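Long-range contacts in catalase-3 (Neurospora crassa, PDB 6NSW), which uses heme iron to break hydrogen peroxide down into water and dioxygen, probably protecting the cell from its toxic effects: residues N120-S125 against R372-T377; W308-Q313 against Q342-M347; N487-V492 against R554-F559; Q520-S525 against E539-D544. All coordinates share one frame; numbering follows the deposited sequence.

Contact 1: residues N120-S125 against R372-T377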
loop_
_atom_site.group_PDB
_atom_site.type_symbol
_atom_site.label_atom_id
_atom_site.label_comp_id
_atom_site.label_asym_id
_atom_site.label_seq_id
_atom_site.Cartn_x
_atom_site.Cartn_y
_atom_site.Cartn_z
ATOM N N ASN A 120 -5.272 -42.665 -16.113
ATOM C CA ASN A 120 -4.145 -43.365 -16.717
ATOM C C ASN A 120 -2.987 -42.438 -17.063
ATOM O O ASN A 120 -1.884 -42.926 -17.336
ATOM C CB ASN A 120 -4.609 -44.095 -17.978
ATOM C CG ASN A 120 -5.436 -43.206 -18.888
ATOM O OD1 ASN A 120 -6.423 -42.606 -18.460
ATOM N ND2 ASN A 120 -5.033 -43.113 -20.150
ATOM N N ILE A 121 -3.207 -41.125 -17.074
ATOM C CA ILE A 121 -2.139 -40.180 -17.384
ATOM C C ILE A 121 -1.962 -39.104 -16.329
ATOM O O ILE A 121 -0.872 -38.511 -16.239
ATOM C CB ILE A 121 -2.369 -39.533 -18.769
ATOM C CG1 ILE A 121 -3.766 -38.914 -18.850
ATOM C CG2 ILE A 121 -2.163 -40.558 -19.876
ATOM C CD1 ILE A 121 -3.953 -37.989 -20.034
ATOM N N THR A 122 -2.963 -38.813 -15.503
ATOM C CA THR A 122 -2.821 -37.782 -14.487
ATOM C C THR A 122 -3.723 -38.104 -13.305
ATOM O O THR A 122 -4.830 -38.618 -13.479
ATOM C CB THR A 122 -3.158 -36.393 -15.045
ATOM O OG1 THR A 122 -3.089 -35.424 -13.994
ATOM C CG2 THR A 122 -4.557 -36.378 -15.655
ATOM N N ALA A 123 -3.231 -37.807 -12.105
ATOM C CA ALA A 123 -4.049 -37.880 -10.904
ATOM C C ALA A 123 -4.918 -36.644 -10.714
ATOM O O ALA A 123 -5.642 -36.567 -9.716
ATOM C CB ALA A 123 -3.165 -38.082 -9.670
ATOM N N ALA A 124 -4.863 -35.690 -11.647
ATOM C CA ALA A 124 -5.626 -34.453 -11.526
ATOM C C ALA A 124 -7.113 -34.754 -11.406
ATOM O O ALA A 124 -7.699 -35.403 -12.279
ATOM C CB ALA A 124 -5.358 -33.550 -12.730
ATOM N N SER A 125 -7.717 -34.270 -10.320
ATOM C CA SER A 125 -9.103 -34.617 -10.017
ATOM C C SER A 125 -10.056 -34.156 -11.112
ATOM O O SER A 125 -10.963 -34.899 -11.506
ATOM C CB SER A 125 -9.502 -34.017 -8.671
ATOM O OG SER A 125 -10.895 -34.145 -8.450
ATOM N N ARG A 372 -2.378 -31.623 -7.504
ATOM C CA ARG A 372 -1.921 -33.004 -7.585
ATOM C C ARG A 372 -2.246 -33.581 -8.957
ATOM O O ARG A 372 -3.365 -33.431 -9.458
ATOM C CB ARG A 372 -2.583 -33.830 -6.481
ATOM C CG ARG A 372 -2.236 -35.313 -6.464
ATOM C CD ARG A 372 -2.938 -36.004 -5.300
ATOM N NE ARG A 372 -2.768 -37.456 -5.306
ATOM C CZ ARG A 372 -1.927 -38.113 -4.512
ATOM N NH1 ARG A 372 -1.172 -37.449 -3.647
ATOM N NH2 ARG A 372 -1.841 -39.436 -4.580
ATOM N N GLY A 373 -1.258 -34.229 -9.571
ATOM C CA GLY A 373 -1.395 -34.779 -10.904
ATOM C C GLY A 373 -0.704 -33.983 -11.990
ATOM O O GLY A 373 -0.615 -34.466 -13.126
ATOM N N VAL A 374 -0.221 -32.783 -11.678
ATOM C CA VAL A 374 0.492 -31.941 -12.628
ATOM C C VAL A 374 1.770 -31.461 -11.954
ATOM O O VAL A 374 1.785 -31.217 -10.742
ATOM C CB VAL A 374 -0.374 -30.743 -13.088
ATOM C CG1 VAL A 374 0.401 -29.836 -14.036
ATOM C CG2 VAL A 374 -1.667 -31.227 -13.744
ATOM N N ASP A 375 2.844 -31.340 -12.731
ATOM C CA ASP A 375 4.114 -30.857 -12.206
ATOM C C ASP A 375 4.790 -29.974 -13.243
ATOM O O ASP A 375 4.431 -29.977 -14.424
ATOM C CB ASP A 375 5.042 -32.012 -11.806
ATOM C CG ASP A 375 6.186 -31.559 -10.915
ATOM O OD1 ASP A 375 6.106 -30.443 -10.355
ATOM O OD2 ASP A 375 7.167 -32.320 -10.777
ATOM N N PHE A 376 5.778 -29.211 -12.781
ATOM C CA PHE A 376 6.535 -28.315 -13.638
ATOM C C PHE A 376 7.655 -29.071 -14.352
ATOM O O PHE A 376 7.899 -30.257 -14.112
ATOM C CB PHE A 376 7.125 -27.164 -12.822
ATOM C CG PHE A 376 6.140 -26.498 -11.902
ATOM C CD1 PHE A 376 5.099 -25.741 -12.412
ATOM C CD2 PHE A 376 6.264 -26.623 -10.524
ATOM C CE1 PHE A 376 4.193 -25.125 -11.567
ATOM C CE2 PHE A 376 5.360 -26.010 -9.674
ATOM C CZ PHE A 376 4.324 -25.261 -10.196
ATOM N N THR A 377 8.336 -28.363 -15.249
ATOM C CA THR A 377 9.559 -28.848 -15.868
ATOM C C THR A 377 10.642 -27.797 -15.694
ATOM O O THR A 377 10.389 -26.674 -15.248
ATOM C CB THR A 377 9.378 -29.163 -17.362
ATOM O OG1 THR A 377 9.019 -27.971 -18.071
ATOM C CG2 THR A 377 8.311 -30.228 -17.573
HETATM O O HOH W 1 -5.876 -32.746 -8.499
#
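Thr122 meets Gly373 through its hydroxyl: OG1 donates to Gly373 O at 2.8 Å, coming from above the carbonyl plane (45° out of it) instead of along a lone pair. A chi1 of 176° turns OG1 trans to the backbone N of Thr122, which is what carries it to the facing loop. The same oxygen accepts from Ala124 N at 3.0 Å, so an ST turn is closed and the hydroxyl, giving one bond and receiving another, has its rotation fixed. With a valine in its place, Gly373 O and Ala124 N would probably both lose this partner and the turn would be less firmly held.

Gly373 lies close against that turn, its CA 3.7 Å from Ala123 N. A CB here is excluded twice: it would fall 2.2 Å from Ala124 N, and the backbone angles would jam it against Arg372 O. Ala124 CA makes a CH...O contact of 3.2 Å with Arg372 O, and a water donates to that carbonyl while accepting from Ser125 N. The extended Arg372 passes Ala123 CB with its CG 4.3 Å away; its guanidinium continues to Gly454 O, Gln449 O and Glu256.

The loop between strands 105-114 and 133-141 thus meets the start of strand 374-375 in the catalase antiparallel sheet. The chemistry implies a buried joint in which one hydroxyl and one water serve backbone carbonyls, while Val254 of strand 251-254 bonds the backbones of both Ala123 and Gly373.

Contact 2: residues W308-Q313 against Q342-M347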
loop_
_atom_site.group_PDB
_atom_site.type_symbol
_atom_site.label_atom_id
_atom_site.label_comp_id
_atom_site.label_asym_id
_atom_site.label_seq_id
_atom_site.Cartn_x
_atom_site.Cartn_y
_atom_site.Cartn_z
ATOM N N TRP A 308 -14.145 -24.267 -26.523
ATOM C CA TRP A 308 -12.829 -24.756 -26.908
ATOM C C TRP A 308 -12.673 -26.167 -26.366
ATOM O O TRP A 308 -13.128 -26.463 -25.255
ATOM C CB TRP A 308 -11.688 -23.887 -26.346
ATOM C CG TRP A 308 -11.624 -22.485 -26.854
ATOM C CD1 TRP A 308 -10.756 -21.987 -27.785
ATOM C CD2 TRP A 308 -12.434 -21.383 -26.430
ATOM N NE1 TRP A 308 -10.988 -20.648 -27.979
ATOM C CE2 TRP A 308 -12.014 -20.253 -27.159
ATOM C CE3 TRP A 308 -13.478 -21.243 -25.510
ATOM C CZ2 TRP A 308 -12.604 -18.999 -26.998
ATOM C CZ3 TRP A 308 -14.063 -19.999 -25.352
ATOM C CH2 TRP A 308 -13.624 -18.894 -26.091
ATOM N N GLU A 309 -12.021 -27.031 -27.133
ATOM C CA GLU A 309 -11.680 -28.354 -26.635
ATOM C C GLU A 309 -10.272 -28.340 -26.052
ATOM O O GLU A 309 -9.355 -27.739 -26.619
ATOM C CB GLU A 309 -11.795 -29.401 -27.742
ATOM C CG GLU A 309 -13.228 -29.862 -27.978
ATOM C CD GLU A 309 -13.350 -30.881 -29.094
ATOM O OE1 GLU A 309 -12.509 -30.856 -30.017
ATOM O OE2 GLU A 309 -14.293 -31.700 -29.052
ATOM N N LEU A 310 -10.114 -28.983 -24.899
ATOM C CA LEU A 310 -8.810 -29.121 -24.267
ATOM C C LEU A 310 -8.120 -30.352 -24.842
ATOM O O LEU A 310 -8.649 -31.464 -24.753
ATOM C CB LEU A 310 -8.944 -29.231 -22.749
ATOM C CG LEU A 310 -7.645 -29.504 -21.981
ATOM C CD1 LEU A 310 -6.670 -28.346 -22.134
ATOM C CD2 LEU A 310 -7.929 -29.779 -20.510
ATOM N N ALA A 311 -6.949 -30.150 -25.440
ATOM C CA ALA A 311 -6.200 -31.225 -26.069
ATOM C C ALA A 311 -4.758 -31.188 -25.591
ATOM O O ALA A 311 -4.229 -30.129 -25.242
ATOM C CB ALA A 311 -6.251 -31.125 -27.599
ATOM N N VAL A 312 -4.123 -32.360 -25.582
ATOM C CA VAL A 312 -2.750 -32.498 -25.116
ATOM C C VAL A 312 -1.915 -33.216 -26.166
ATOM O O VAL A 312 -2.416 -34.040 -26.939
ATOM C CB VAL A 312 -2.668 -33.256 -23.773
ATOM C CG1 VAL A 312 -3.284 -32.432 -22.650
ATOM C CG2 VAL A 312 -3.342 -34.613 -23.887
ATOM N N GLN A 313 -0.630 -32.877 -26.200
ATOM C CA GLN A 313 0.400 -33.723 -26.782
ATOM C C GLN A 313 1.148 -34.380 -25.632
ATOM O O GLN A 313 1.485 -33.715 -24.647
ATOM C CB GLN A 313 1.365 -32.916 -27.653
ATOM C CG GLN A 313 0.771 -32.380 -28.948
ATOM C CD GLN A 313 1.690 -31.379 -29.634
ATOM O OE1 GLN A 313 1.998 -30.322 -29.084
ATOM N NE2 GLN A 313 2.140 -31.715 -30.839
ATOM N N GLN A 342 -4.628 -34.989 -28.479
ATOM C CA GLN A 342 -5.588 -35.914 -27.890
ATOM C C GLN A 342 -6.542 -35.106 -27.021
ATOM O O GLN A 342 -6.130 -34.520 -26.015
ATOM C CB GLN A 342 -4.874 -36.992 -27.082
ATOM C CG GLN A 342 -3.908 -37.827 -27.904
ATOM C CD GLN A 342 -3.196 -38.879 -27.077
ATOM O OE1 GLN A 342 -3.829 -39.771 -26.514
ATOM N NE2 GLN A 342 -1.873 -38.780 -27.004
ATOM N N VAL A 343 -7.811 -35.072 -27.413
ATOM C CA VAL A 343 -8.800 -34.241 -26.739
ATOM C C VAL A 343 -9.185 -34.887 -25.416
ATOM O O VAL A 343 -9.461 -36.091 -25.356
ATOM C CB VAL A 343 -10.029 -34.030 -27.638
ATOM C CG1 VAL A 343 -11.058 -33.140 -26.945
ATOM C CG2 VAL A 343 -9.609 -33.432 -28.972
ATOM N N LEU A 344 -9.199 -34.090 -24.347
ATOM C CA LEU A 344 -9.568 -34.562 -23.020
ATOM C C LEU A 344 -10.934 -34.078 -22.561
ATOM O O LEU A 344 -11.587 -34.764 -21.771
ATOM C CB LEU A 344 -8.527 -34.120 -21.982
ATOM C CG LEU A 344 -7.043 -34.361 -22.260
ATOM C CD1 LEU A 344 -6.214 -33.785 -21.126
ATOM C CD2 LEU A 344 -6.748 -35.845 -22.444
ATOM N N GLY A 345 -11.368 -32.916 -23.032
ATOM C CA GLY A 345 -12.631 -32.351 -22.601
ATOM C C GLY A 345 -12.907 -31.069 -23.355
ATOM O O GLY A 345 -12.186 -30.710 -24.289
ATOM N N GLU A 346 -13.959 -30.373 -22.934
ATOM C CA GLU A 346 -14.366 -29.148 -23.610
ATOM C C GLU A 346 -14.794 -28.100 -22.593
ATOM O O GLU A 346 -15.422 -28.419 -21.580
ATOM C CB GLU A 346 -15.503 -29.413 -24.602
ATOM C CG GLU A 346 -15.746 -28.279 -25.583
ATOM C CD GLU A 346 -16.845 -28.594 -26.576
ATOM O OE1 GLU A 346 -16.526 -28.994 -27.714
ATOM O OE2 GLU A 346 -18.030 -28.443 -26.218
ATOM N N MET A 347 -14.454 -26.848 -22.882
ATOM C CA MET A 347 -14.783 -25.703 -22.045
ATOM C C MET A 347 -15.781 -24.813 -22.771
ATOM O O MET A 347 -15.601 -24.516 -23.955
ATOM C CB MET A 347 -13.520 -24.908 -21.710
ATOM C CG MET A 347 -13.765 -23.644 -20.913
ATOM S SD MET A 347 -12.246 -22.927 -20.267
ATOM C CE MET A 347 -11.404 -22.459 -21.769
#
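Met347 N donates to Trp308 O at 2.7 Å, nearly linear at 176°, and Leu344 N reaches Leu310 O at the same 2.7 Å. Trp308 N returns a bond to Met347 O, and Val312 and Gln342 pair through both their N-H and C=O groups. Leu310 N donates to Gly345 O at 2.8 Å. Leu344 and Gly345 thus both face Leu310, a classic beta bulge that shifts the antiparallel register by one residue.

On the face with Ala311, Glu309 OE2 lies 3.8 Å from Glu346 OE1. Lys270 probably eases this repulsion, through a long, weak ion pair with Glu309 OE1. Glu309 CG stands beside the backbone N (chi1 -81°) and the chain runs straight on (chi2 179°), bringing CD to Val343 CG1 at 3.9 Å. An alanine here is likely to leave Val343 CG1 partly uncovered and Lys270 without that weak partner.

On the other face, Val312 CG1 meets Leu344 CD1 at 3.6 Å, the two side chains crossing at about a right angle. Trp308 CE3 is 4.4 Å from Met347 CE; the indole NE1 of Trp308 bonds Met243 O, and Phe159 meets the ring edge-to-face.

These strands belong to the antiparallel beta-barrel of the catalase fold. The chemistry implies an antiparallel seam interrupted by one bulge: the Glu309 face mixes two carboxylates with Ala311 and Val343, while Trp308, Leu310, Val312 and Met347 make the other largely apolar.

Contact 3: residues N487-V492 against R554-F559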
loop_
_atom_site.group_PDB
_atom_site.type_symbol
_atom_site.label_atom_id
_atom_site.label_comp_id
_atom_site.label_asym_id
_atom_site.label_seq_id
_atom_site.Cartn_x
_atom_site.Cartn_y
_atom_site.Cartn_z
ATOM N N ASN A 487 6.902 -21.539 -43.771
ATOM C CA ASN A 487 6.670 -22.505 -44.842
ATOM C C ASN A 487 5.244 -23.038 -44.827
ATOM O O ASN A 487 4.718 -23.433 -45.873
ATOM C CB ASN A 487 7.646 -23.677 -44.724
ATOM C CG ASN A 487 9.061 -23.320 -45.135
ATOM O OD1 ASN A 487 9.322 -22.233 -45.652
ATOM N ND2 ASN A 487 9.986 -24.246 -44.914
ATOM N N SER A 488 4.605 -23.059 -43.662
ATOM C CA SER A 488 3.326 -23.729 -43.485
ATOM C C SER A 488 2.129 -22.796 -43.651
ATOM O O SER A 488 0.997 -23.210 -43.380
ATOM C CB SER A 488 3.282 -24.394 -42.109
ATOM O OG SER A 488 4.519 -25.014 -41.798
ATOM N N LEU A 489 2.348 -21.559 -44.080
ATOM C CA LEU A 489 1.274 -20.611 -44.341
ATOM C C LEU A 489 0.970 -20.559 -45.834
ATOM O O LEU A 489 1.810 -20.887 -46.675
ATOM C CB LEU A 489 1.643 -19.215 -43.836
ATOM C CG LEU A 489 1.978 -19.068 -42.350
ATOM C CD1 LEU A 489 2.487 -17.666 -42.066
ATOM C CD2 LEU A 489 0.769 -19.385 -41.486
ATOM N N THR A 490 -0.250 -20.133 -46.159
ATOM C CA THR A 490 -0.645 -19.999 -47.551
ATOM C C THR A 490 0.069 -18.809 -48.188
ATOM O O THR A 490 0.584 -17.937 -47.485
ATOM C CB THR A 490 -2.160 -19.835 -47.666
ATOM O OG1 THR A 490 -2.540 -18.516 -47.253
ATOM C CG2 THR A 490 -2.861 -20.850 -46.801
ATOM N N PRO A 491 0.132 -18.763 -49.527
ATOM C CA PRO A 491 0.841 -17.654 -50.191
ATOM C C PRO A 491 0.390 -16.264 -49.762
ATOM O O PRO A 491 1.238 -15.397 -49.520
ATOM C CB PRO A 491 0.551 -17.914 -51.674
ATOM C CG PRO A 491 0.426 -19.388 -51.761
ATOM C CD PRO A 491 -0.253 -19.816 -50.486
ATOM N N VAL A 492 -0.919 -16.020 -49.666
ATOM C CA VAL A 492 -1.381 -14.703 -49.237
ATOM C C VAL A 492 -1.175 -14.529 -47.735
ATOM O O VAL A 492 -0.891 -13.420 -47.260
ATOM C CB VAL A 492 -2.851 -14.494 -49.650
ATOM C CG1 VAL A 492 -3.384 -13.172 -49.117
ATOM C CG2 VAL A 492 -2.980 -14.542 -51.167
ATOM N N ARG A 554 1.220 -28.909 -40.035
ATOM C CA ARG A 554 -0.199 -28.586 -39.998
ATOM C C ARG A 554 -0.570 -27.860 -38.708
ATOM O O ARG A 554 0.160 -27.883 -37.714
ATOM C CB ARG A 554 -1.039 -29.860 -40.122
ATOM C CG ARG A 554 -1.243 -30.591 -38.799
ATOM C CD ARG A 554 -2.061 -31.867 -38.970
ATOM N NE ARG A 554 -1.909 -32.773 -37.831
ATOM C CZ ARG A 554 -1.419 -34.005 -37.916
ATOM N NH1 ARG A 554 -1.027 -34.483 -39.090
ATOM N NH2 ARG A 554 -1.317 -34.760 -36.831
ATOM N N GLY A 555 -1.751 -27.240 -38.731
ATOM C CA GLY A 555 -2.336 -26.629 -37.561
ATOM C C GLY A 555 -1.926 -25.202 -37.342
ATOM O O GLY A 555 -2.248 -24.634 -36.294
ATOM N N VAL A 556 -1.174 -24.616 -38.267
ATOM C CA VAL A 556 -0.484 -23.361 -37.996
ATOM C C VAL A 556 -1.098 -22.225 -38.755
ATOM O O VAL A 556 -0.927 -21.071 -38.345
ATOM C CB VAL A 556 1.024 -23.450 -38.330
ATOM C CG1 VAL A 556 1.282 -23.160 -39.806
ATOM C CG2 VAL A 556 1.913 -22.581 -37.418
ATOM N N SER A 557 -1.861 -22.519 -39.802
ATOM C CA SER A 557 -2.468 -21.535 -40.671
ATOM C C SER A 557 -3.840 -21.140 -40.138
ATOM O O SER A 557 -4.451 -21.831 -39.321
ATOM C CB SER A 557 -2.571 -22.103 -42.084
ATOM O OG SER A 557 -3.448 -21.340 -42.881
ATOM N N ILE A 558 -4.312 -19.996 -40.617
ATOM C CA ILE A 558 -5.628 -19.487 -40.284
ATOM C C ILE A 558 -6.532 -19.442 -41.506
ATOM O O ILE A 558 -7.700 -19.848 -41.439
ATOM C CB ILE A 558 -5.521 -18.092 -39.632
ATOM C CG1 ILE A 558 -5.165 -18.213 -38.148
ATOM C CG2 ILE A 558 -6.804 -17.303 -39.815
ATOM C CD1 ILE A 558 -4.464 -16.990 -37.606
ATOM N N PHE A 559 -6.001 -19.000 -42.640
ATOM C CA PHE A 559 -6.796 -18.686 -43.819
ATOM C C PHE A 559 -6.945 -19.854 -44.787
ATOM O O PHE A 559 -7.623 -19.700 -45.806
ATOM C CB PHE A 559 -6.181 -17.492 -44.552
ATOM C CG PHE A 559 -6.211 -16.214 -43.759
ATOM C CD1 PHE A 559 -5.161 -15.876 -42.920
ATOM C CD2 PHE A 559 -7.286 -15.350 -43.855
ATOM C CE1 PHE A 559 -5.186 -14.701 -42.192
ATOM C CE2 PHE A 559 -7.317 -14.174 -43.130
ATOM C CZ PHE A 559 -6.266 -13.849 -42.297
#
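Leu489 lays CD2 over the backbone between Val556 and Ser557, 3.9 Å from Val556 O and 4.0 Å from Ser557 CA. Its CG stands beside the backbone N (chi1 -58°) and the chain then runs straight on (chi2 173°), which carries this methyl across; Leu489 CD2 also lies 4.2 Å from Val556 CG1.

That valine methyl is also approached, roughly at right angles to this, by Ser488. Ser488 CB is only 3.3 Å from Val556 CG1, tighter than usual van der Waals contact, so the exact fit there is doubtful. Val556 CG1 sits between its own backbone N and carbonyl carbon (chi1 85°), and Ser488 O touches it at 3.6 Å. Farther along, Thr490 brings its methyl alongside the neighbouring serine, CG2 4.0 Å from Ser557 OG.

The polar ends are satisfied elsewhere. Ser488 OG bonds Leu484 O and Thr553 N, while Thr490 OG1 caps Glu493 N as the N-cap of helix 491-505.

The contact therefore joins the turn between helices 480-487 and 491-505 to the loop that leads toward strand 570-574. Its chemistry implies carbon packing across the two segments, while polar tying is left to bonds around them, notably those of the Glu493 carboxylate, which holds Ser557 OG, Ile558 N and Phe559 N.

Contact 4: residues Q520-S525 against E539-D544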
loop_
_atom_site.group_PDB
_atom_site.type_symbol
_atom_site.label_atom_id
_atom_site.label_comp_id
_atom_site.label_asym_id
_atom_site.label_seq_id
_atom_site.Cartn_x
_atom_site.Cartn_y
_atom_site.Cartn_z
ATOM N N GLN A 520 19.043 -10.729 -39.577
ATOM C CA GLN A 520 18.366 -11.778 -38.820
ATOM C C GLN A 520 17.293 -12.459 -39.664
ATOM O O GLN A 520 17.209 -13.693 -39.704
ATOM C CB GLN A 520 17.753 -11.197 -37.545
ATOM C CG GLN A 520 18.739 -10.906 -36.412
ATOM C CD GLN A 520 19.794 -11.987 -36.232
ATOM O OE1 GLN A 520 19.478 -13.171 -36.106
ATOM N NE2 GLN A 520 21.056 -11.576 -36.198
ATOM N N LEU A 521 16.451 -11.664 -40.331
ATOM C CA LEU A 521 15.434 -12.225 -41.215
ATOM C C LEU A 521 16.061 -13.096 -42.294
ATOM O O LEU A 521 15.501 -14.134 -42.671
ATOM C CB LEU A 521 14.613 -11.103 -41.854
ATOM C CG LEU A 521 13.643 -10.308 -40.978
ATOM C CD1 LEU A 521 12.904 -9.266 -41.816
ATOM C CD2 LEU A 521 12.663 -11.236 -40.283
ATOM N N ASN A 522 17.229 -12.695 -42.800
ATOM C CA ASN A 522 17.863 -13.437 -43.883
ATOM C C ASN A 522 18.269 -14.837 -43.445
ATOM O O ASN A 522 18.349 -15.745 -44.277
ATOM C CB ASN A 522 19.073 -12.665 -44.406
ATOM C CG ASN A 522 19.605 -13.228 -45.708
ATOM O OD1 ASN A 522 18.862 -13.397 -46.675
ATOM N ND2 ASN A 522 20.902 -13.509 -45.745
ATOM N N LYS A 523 18.523 -15.036 -42.148
ATOM C CA LYS A 523 18.832 -16.368 -41.655
ATOM C C LYS A 523 17.594 -17.249 -41.570
ATOM O O LYS A 523 17.714 -18.475 -41.526
ATOM C CB LYS A 523 19.512 -16.279 -40.288
ATOM C CG LYS A 523 20.740 -15.375 -40.294
ATOM C CD LYS A 523 21.712 -15.703 -39.173
ATOM C CE LYS A 523 22.914 -14.762 -39.191
ATOM N NZ LYS A 523 24.206 -15.505 -39.225
ATOM N N ILE A 524 16.406 -16.656 -41.570
ATOM C CA ILE A 524 15.174 -17.436 -41.631
ATOM C C ILE A 524 14.873 -17.852 -43.064
ATOM O O ILE A 524 14.613 -19.028 -43.352
ATOM C CB ILE A 524 14.021 -16.618 -41.031
ATOM C CG1 ILE A 524 14.041 -16.724 -39.506
ATOM C CG2 ILE A 524 12.671 -17.055 -41.596
ATOM C CD1 ILE A 524 13.245 -15.633 -38.807
ATOM N N SER A 525 14.931 -16.890 -43.988
ATOM C CA SER A 525 14.580 -17.121 -45.385
ATOM C C SER A 525 15.138 -15.969 -46.198
ATOM O O SER A 525 14.869 -14.807 -45.882
ATOM C CB SER A 525 13.062 -17.229 -45.563
ATOM O OG SER A 525 12.674 -16.861 -46.876
ATOM N N GLU A 539 19.475 -3.088 -49.504
ATOM C CA GLU A 539 19.903 -4.033 -50.526
ATOM C C GLU A 539 19.518 -5.455 -50.136
ATOM O O GLU A 539 19.713 -5.869 -48.989
ATOM C CB GLU A 539 21.412 -3.934 -50.741
ATOM C CG GLU A 539 21.923 -4.737 -51.925
ATOM C CD GLU A 539 23.437 -4.781 -51.992
ATOM O OE1 GLU A 539 23.974 -5.519 -52.846
ATOM O OE2 GLU A 539 24.089 -4.076 -51.193
ATOM N N ALA A 540 18.967 -6.197 -51.096
ATOM C CA ALA A 540 18.585 -7.590 -50.898
ATOM C C ALA A 540 19.790 -8.396 -50.427
ATOM O O ALA A 540 20.763 -8.544 -51.181
ATOM C CB ALA A 540 18.018 -8.174 -52.192
ATOM N N PRO A 541 19.765 -8.939 -49.213
ATOM C CA PRO A 541 20.937 -9.649 -48.691
ATOM C C PRO A 541 21.201 -10.939 -49.452
ATOM O O PRO A 541 20.337 -11.483 -50.145
ATOM C CB PRO A 541 20.568 -9.937 -47.230
ATOM C CG PRO A 541 19.355 -9.095 -46.942
ATOM C CD PRO A 541 18.653 -8.931 -48.250
ATOM N N GLN A 542 22.430 -11.424 -49.313
ATOM C CA GLN A 542 22.824 -12.653 -49.977
ATOM C C GLN A 542 22.429 -13.860 -49.134
ATOM O O GLN A 542 22.390 -13.778 -47.903
ATOM C CB GLN A 542 24.329 -12.659 -50.228
ATOM C CG GLN A 542 24.806 -11.444 -51.011
ATOM C CD GLN A 542 26.314 -11.328 -51.070
ATOM O OE1 GLN A 542 27.029 -12.319 -50.935
ATOM N NE2 GLN A 542 26.805 -10.111 -51.272
ATOM N N PRO A 543 22.115 -14.986 -49.780
ATOM C CA PRO A 543 21.666 -16.170 -49.037
ATOM C C PRO A 543 22.633 -16.560 -47.926
ATOM O O PRO A 543 23.854 -16.519 -48.097
ATOM C CB PRO A 543 21.595 -17.251 -50.120
ATOM C CG PRO A 543 21.360 -16.499 -51.394
ATOM C CD PRO A 543 22.106 -15.202 -51.242
ATOM N N ASP A 544 22.071 -16.930 -46.766
ATOM C CA ASP A 544 22.816 -17.537 -45.658
ATOM C C ASP A 544 22.045 -18.798 -45.285
ATOM O O ASP A 544 21.130 -18.761 -44.452
ATOM C CB ASP A 544 22.976 -16.561 -44.479
ATOM C CG ASP A 544 23.757 -17.180 -43.302
ATOM O OD1 ASP A 544 23.939 -18.417 -43.235
ATOM O OD2 ASP A 544 24.188 -16.387 -42.427
HETATM O O HOH W 2 20.432 -19.590 -42.105
#
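The C-terminal part of helix 511-524 presents Asn522 and Lys523 to the proline-containing, extended chain 539-544, which comes back past it after helix 526-536. Asn522 makes the shortest link: ND2 donates to Gln542 O at 2.6 Å with an angle of 152° at the hydrogen. The donor stands 32° off the carbonyl plane, so the amide comes in at a tilt. Its CG is anti to the backbone N (chi1 -168°), swinging the amide out from the helix toward the chain. The other end of the amide is held too, since Asn526 ND2 bonds both Asn522 OD1 and Pro541 O. Pro541 runs antiparallel alongside the Asn522 side chain, its CB 3.8 Å from Asn522 CG; because two conformers of this proline exist, that distance is less certain.

Lys523 and Asp544 form a salt bridge, although NZ to OD2 is long at 3.3 Å and the hydrogen bond in it is weak. The lysine chain passes OD2 obliquely and bends at its last torsion, with NZ beyond OD2 and Lys523 CE 3.8 Å from Asp544 OD2. A water bridges the two backbones, donating to Asp544 O at 2.6 Å and also to Lys523 O, while Tyr548 OH bonds Asn522 O and Asp544 N.

Away from the chain, Ile524 packs on Leu224 and Phe228 of helix 224-230. Ser525, the N-cap of helix 526-536, binds Val528 N through OG, so the contact sits at the corner where helices 511-524 and 526-536 meet.

Contacts 1 and 2 both reach the large antiparallel sheet of the catalase fold; they touch, with Ile121 CD1 4.3 Å from Leu344 CD2. Contact 2 is strand pairing with many backbone bonds, whereas contact 1 joins a loop to the start of strand 374-375 of that sheet through one hydroxyl, one water and close backbone packing. Contacts 3 and 4 belong to the helical region, where helices 491-505 and 511-524 follow one another, and their nearest atoms are about 6 Å apart. Contacts 1, 2 and 3 are buried. Contact 4, at the surface, alone has a salt bridge between its segments; contact 3 relies on carbon packing there.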